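Local coordinates for arabinogalactan endo-1,4-beta-galactosidase (Ignisphaera aggregans, PDB 7OSK), which probably hydrolyses internal beta-1,4-galactosidic bonds of (arabino)galactan through its glycoside hydrolase family 53 catalytic domain, the part modelled here, at residues Ile288-Thr293 against Leu347-Trp352; His232-Lys237 against Ala259-Pro264. One frame throughout, in Å; residues are numbered along the deposited sequence.

Interaction 1 (Ile288-Thr293 against Leu347-Trp352); sequences ILVAET and LGIFYW
The two methyls of L289 form a fork into which F350 pushes one corner of its ring, inside the closed (beta/alpha)8 barrel of the domain, where strands 287-293 and 346-352 run parallel as neighbours. F350 CE2 lies 3.7 Å from L289 CD1 and 3.8 Å from L289 CD2; L289 CD2 sits in the ring plane at the edge, whereas L289 CD1 approaches obliquely. CG of L289 is anti to its backbone N (chi1 176°), and L289 CD1 also rests 3.4 Å from G348 O. W90 and R92 of strand 90-95 also touch the F350 side chain. On the outward face V290 and I349 lie side by side and point the same way, with I349 CG2 settling 3.7 Å from V290 CB and nearly as close to V290 CG2; I349 also touches L338 of helix 324-342. Toward the C-terminal end of the strands, E292 runs alongside the W352 indole, its CG 3.6 Å from W352 CD1 and its carboxylate plane 29° from that of the ring. The carboxylate forms a salt bridge with R92 and a hydrogen bond with the hydroxyl of Y263. A hexane-1,6-diol, probably from the crystallisation liquor, lies about 4 Å from the W352 side chain, in the mouth region where such barrels hold their active sites. The backbones are laced by F350 N to V290 O and V290 N to G348 O, among others. At the far end T293 O stands 3.7 Å above one face of the Y351 ring, offset toward the rim, and accepts W352 N at 2.8 Å.

Interaction 2 (His232-Lys237 against Ala259-Pro264); sequences HLAGVK and AISFYP
The imidazole of H232 meets strand 257-261 with its edge: A259 O and the backbone N of S261 lie close to its plane, and CD2 passes 3.9 Å from A259 CB. The second ring, F262, has P264 N over the centre of one face, 4.2 Å above the plane, while V236 CG1 comes in obliquely, 3.6 Å from F262 CD1. Both belong to a beta-alpha-beta unit of the (beta/alpha)8 barrel, in which strand 228-234 leads through helix 238-250 to the parallel strand 257-261. CG of H232 is anti to its backbone N (chi1 -175°), which carries the ring across toward strand 257-261. The hydrogen bond from H232 NE2 to S261 OG is modelled at 2.4 Å, too short for its exact length to be trusted at this resolution. The hydroxyl has a second hydrogen-bond partner in E191, and ND1 of the ring makes weak hydrogen bonds to Q187 and N190, so both ring nitrogens have partners. An alanine in place of H232 would probably leave S261 OG without its imidazole mate, free to turn toward E191 alone, and open a gap where the ring edge now lies against A259. On the outward face L233 and I260 pack under helix 238-250, and I260 also reaches L276 of helix 270-283, as does V236. The backbone ladder runs from L233 N to A259 O, with the donor 39° out of the carbonyl plane, through S261 N to L233 O at 2.9 Å. Past the last strand residue the chain turns away at G235, whose positive phi suits a residue without CB. There G235 O lies 3.8 Å from I260 CG2, and G235 N donates to S261 O at 3.2 Å, in the carbonyl plane.

Overall arrangement
From the N terminus, the chain reaches interaction 2 first: 232-237 runs into helix 238-250, after which the segment 259-264 returns beside it, closing a short loop of 21 residues. Interaction 1 opens only afterwards, at 288-293, and closes a longer loop containing helices 312-318 and 324-342 when 347-352 pairs with it. The two loops therefore follow in series, neither nested nor crossed. They join up in the barrel wall, because strands 257-261 and 287-293 are neighbours; there T293 OG1 probably bonds to F262 O and E292 O to F262 N. Strand 346-352 then bonds to strand 51-55, which completes the ring of strands.

Interaction 1 (Ile288-Thr293 against Leu347-Trp352)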
# COMPACT_ATOMS: atom_id res chain seq x y z
N ILE A 288 3.69 14.16 1.24
CA ILE A 288 4.25 13.24 0.26
C ILE A 288 4.46 11.87 0.88
O ILE A 288 5.16 11.74 1.88
CB ILE A 288 5.59 13.76 -0.30
CG1 ILE A 288 5.51 15.26 -0.60
CG2 ILE A 288 6.00 12.96 -1.53
CD1 ILE A 288 4.46 15.63 -1.63
N LEU A 289 3.85 10.85 0.28
CA LEU A 289 3.88 9.49 0.82
C LEU A 289 4.26 8.47 -0.24
O LEU A 289 3.92 8.63 -1.41
CB LEU A 289 2.52 9.15 1.43
CG LEU A 289 2.32 7.72 1.96
CD1 LEU A 289 3.18 7.48 3.19
CD2 LEU A 289 0.86 7.46 2.27
N VAL A 290 4.96 7.42 0.18
CA VAL A 290 5.19 6.25 -0.66
C VAL A 290 4.25 5.13 -0.19
O VAL A 290 4.52 4.46 0.80
CB VAL A 290 6.65 5.77 -0.61
CG1 VAL A 290 6.85 4.56 -1.51
CG2 VAL A 290 7.60 6.89 -1.01
N ALA A 291 3.15 4.95 -0.92
CA ALA A 291 2.12 3.98 -0.53
C ALA A 291 2.56 2.55 -0.80
O ALA A 291 2.17 1.63 -0.09
CB ALA A 291 0.82 4.27 -1.25
N GLU A 292 3.36 2.37 -1.85
CA GLU A 292 3.85 1.05 -2.21
C GLU A 292 5.27 1.10 -2.74
O GLU A 292 5.61 1.96 -3.56
CB GLU A 292 2.93 0.40 -3.25
CG GLU A 292 1.53 0.09 -2.75
CD GLU A 292 0.69 -0.66 -3.77
OE1 GLU A 292 1.24 -1.06 -4.83
OE2 GLU A 292 -0.52 -0.86 -3.52
N THR A 293 6.09 0.18 -2.27
CA THR A 293 7.45 0.02 -2.77
C THR A 293 7.99 -1.32 -2.28
O THR A 293 7.56 -1.82 -1.24
CB THR A 293 8.37 1.16 -2.31
OG1 THR A 293 9.66 1.01 -2.91
CG2 THR A 293 8.51 1.19 -0.80
N LEU A 347 6.40 12.35 4.50
CA LEU A 347 5.50 11.65 5.41
C LEU A 347 6.07 10.28 5.76
O LEU A 347 6.20 9.93 6.93
CB LEU A 347 4.12 11.52 4.77
CG LEU A 347 2.89 11.57 5.66
CD1 LEU A 347 2.79 12.89 6.42
CD2 LEU A 347 1.67 11.35 4.79
N GLY A 348 6.42 9.51 4.73
CA GLY A 348 7.07 8.24 4.92
C GLY A 348 6.82 7.23 3.81
O GLY A 348 6.57 7.61 2.67
N ILE A 349 6.89 5.95 4.17
CA ILE A 349 6.82 4.88 3.19
C ILE A 349 6.06 3.66 3.71
O ILE A 349 5.94 3.47 4.92
CB ILE A 349 8.24 4.44 2.76
CG1 ILE A 349 8.99 3.81 3.93
CG2 ILE A 349 9.05 5.62 2.24
CD1 ILE A 349 9.36 2.37 3.71
N PHE A 350 5.52 2.87 2.79
CA PHE A 350 4.99 1.55 3.10
C PHE A 350 5.63 0.51 2.20
O PHE A 350 5.52 0.59 0.98
CB PHE A 350 3.47 1.49 2.93
CG PHE A 350 2.71 2.35 3.90
CD1 PHE A 350 2.35 1.86 5.14
CD2 PHE A 350 2.34 3.64 3.56
CE1 PHE A 350 1.64 2.64 6.03
CE2 PHE A 350 1.64 4.42 4.45
CZ PHE A 350 1.29 3.92 5.68
N TYR A 351 6.29 -0.48 2.80
CA TYR A 351 6.85 -1.58 2.05
C TYR A 351 5.74 -2.58 1.71
O TYR A 351 5.12 -3.15 2.61
CB TYR A 351 7.96 -2.27 2.84
CG TYR A 351 8.78 -3.22 2.00
CD1 TYR A 351 8.35 -4.52 1.78
CD2 TYR A 351 9.97 -2.82 1.42
CE1 TYR A 351 9.08 -5.39 1.01
CE2 TYR A 351 10.71 -3.68 0.65
CZ TYR A 351 10.26 -4.97 0.45
OH TYR A 351 11.00 -5.83 -0.32
N TRP A 352 5.50 -2.79 0.42
CA TRP A 352 4.37 -3.60 -0.03
C TRP A 352 4.75 -5.08 -0.16
O TRP A 352 5.83 -5.41 -0.67
CB TRP A 352 3.83 -3.09 -1.36
CG TRP A 352 2.51 -3.69 -1.73
CD1 TRP A 352 1.27 -3.25 -1.35
CD2 TRP A 352 2.29 -4.85 -2.55
NE1 TRP A 352 0.29 -4.06 -1.88
CE2 TRP A 352 0.89 -5.05 -2.62
CE3 TRP A 352 3.13 -5.73 -3.22
CZ2 TRP A 352 0.33 -6.10 -3.34
CZ3 TRP A 352 2.57 -6.77 -3.93
CH2 TRP A 352 1.18 -6.95 -3.99

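Interaction 2 (His232-Lys237 against Ala259-Pro264)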
# COMPACT_ATOMS: atom_id res chain seq x y z
N HIS A 232 -3.63 8.36 -4.37
CA HIS A 232 -2.53 7.45 -4.71
C HIS A 232 -2.30 7.39 -6.21
O HIS A 232 -3.23 7.17 -6.99
CB HIS A 232 -2.83 6.06 -4.16
CG HIS A 232 -1.71 5.08 -4.34
ND1 HIS A 232 -1.88 3.72 -4.19
CD2 HIS A 232 -0.40 5.26 -4.64
CE1 HIS A 232 -0.73 3.11 -4.40
NE2 HIS A 232 0.18 4.02 -4.68
N LEU A 233 -1.05 7.60 -6.61
CA LEU A 233 -0.66 7.50 -8.01
C LEU A 233 0.53 6.57 -8.17
O LEU A 233 1.31 6.38 -7.24
CB LEU A 233 -0.31 8.89 -8.57
CG LEU A 233 -1.45 9.89 -8.68
CD1 LEU A 233 -0.93 11.20 -9.25
CD2 LEU A 233 -2.59 9.35 -9.54
N ALA A 234 0.66 5.98 -9.36
CA ALA A 234 1.74 5.05 -9.66
C ALA A 234 2.75 5.66 -10.64
O ALA A 234 2.37 6.37 -11.58
CB ALA A 234 1.18 3.76 -10.21
N GLY A 235 4.02 5.36 -10.42
CA GLY A 235 5.09 5.87 -11.26
C GLY A 235 5.71 7.12 -10.68
O GLY A 235 5.28 7.61 -9.63
N VAL A 236 6.73 7.63 -11.35
CA VAL A 236 7.40 8.86 -10.93
C VAL A 236 7.52 9.84 -12.10
O VAL A 236 8.39 10.71 -12.11
CB VAL A 236 8.79 8.57 -10.32
CG1 VAL A 236 8.66 8.05 -8.90
CG2 VAL A 236 9.56 7.58 -11.19
N LYS A 237 6.64 9.69 -13.09
CA LYS A 237 6.58 10.64 -14.19
C LYS A 237 6.07 11.98 -13.66
O LYS A 237 4.87 12.19 -13.51
CB LYS A 237 5.66 10.12 -15.31
CG LYS A 237 6.34 9.97 -16.67
CD LYS A 237 5.43 10.45 -17.79
CE LYS A 237 6.02 10.16 -19.16
NZ LYS A 237 6.27 11.40 -19.95
N ALA A 259 0.15 10.16 -2.47
CA ALA A 259 0.83 8.88 -2.29
C ALA A 259 1.46 8.41 -3.60
O ALA A 259 0.94 8.67 -4.68
CB ALA A 259 -0.14 7.85 -1.76
N ILE A 260 2.57 7.69 -3.47
CA ILE A 260 3.35 7.25 -4.62
C ILE A 260 3.61 5.74 -4.57
O ILE A 260 3.95 5.20 -3.52
CB ILE A 260 4.71 7.98 -4.69
CG1 ILE A 260 4.49 9.49 -4.84
CG2 ILE A 260 5.55 7.47 -5.86
CD1 ILE A 260 5.69 10.32 -4.42
N SER A 261 3.44 5.08 -5.71
CA SER A 261 3.91 3.71 -5.88
C SER A 261 5.23 3.75 -6.61
O SER A 261 5.27 4.05 -7.80
CB SER A 261 2.91 2.85 -6.65
OG SER A 261 1.72 2.63 -5.91
N PHE A 262 6.32 3.45 -5.90
CA PHE A 262 7.64 3.43 -6.52
C PHE A 262 8.32 2.08 -6.41
O PHE A 262 8.86 1.71 -5.36
CB PHE A 262 8.54 4.50 -5.90
CG PHE A 262 9.90 4.57 -6.55
CD1 PHE A 262 10.02 4.91 -7.88
CD2 PHE A 262 11.04 4.28 -5.83
CE1 PHE A 262 11.26 4.97 -8.49
CE2 PHE A 262 12.28 4.33 -6.44
CZ PHE A 262 12.39 4.68 -7.77
N TYR A 263 8.28 1.34 -7.51
CA TYR A 263 9.07 0.13 -7.69
C TYR A 263 10.20 0.45 -8.67
O TYR A 263 9.94 0.66 -9.85
CB TYR A 263 8.21 -1.02 -8.21
CG TYR A 263 7.08 -1.41 -7.28
CD1 TYR A 263 7.33 -2.18 -6.15
CD2 TYR A 263 5.78 -1.02 -7.53
CE1 TYR A 263 6.30 -2.54 -5.30
CE2 TYR A 263 4.74 -1.37 -6.69
CZ TYR A 263 5.01 -2.13 -5.57
OH TYR A 263 3.99 -2.49 -4.73
N PRO A 264 11.45 0.52 -8.18
CA PRO A 264 12.57 0.97 -9.01
C PRO A 264 12.72 0.21 -10.32
O PRO A 264 13.10 0.79 -11.34
CB PRO A 264 13.80 0.73 -8.12
CG PRO A 264 13.28 0.71 -6.74
CD PRO A 264 11.91 0.12 -6.83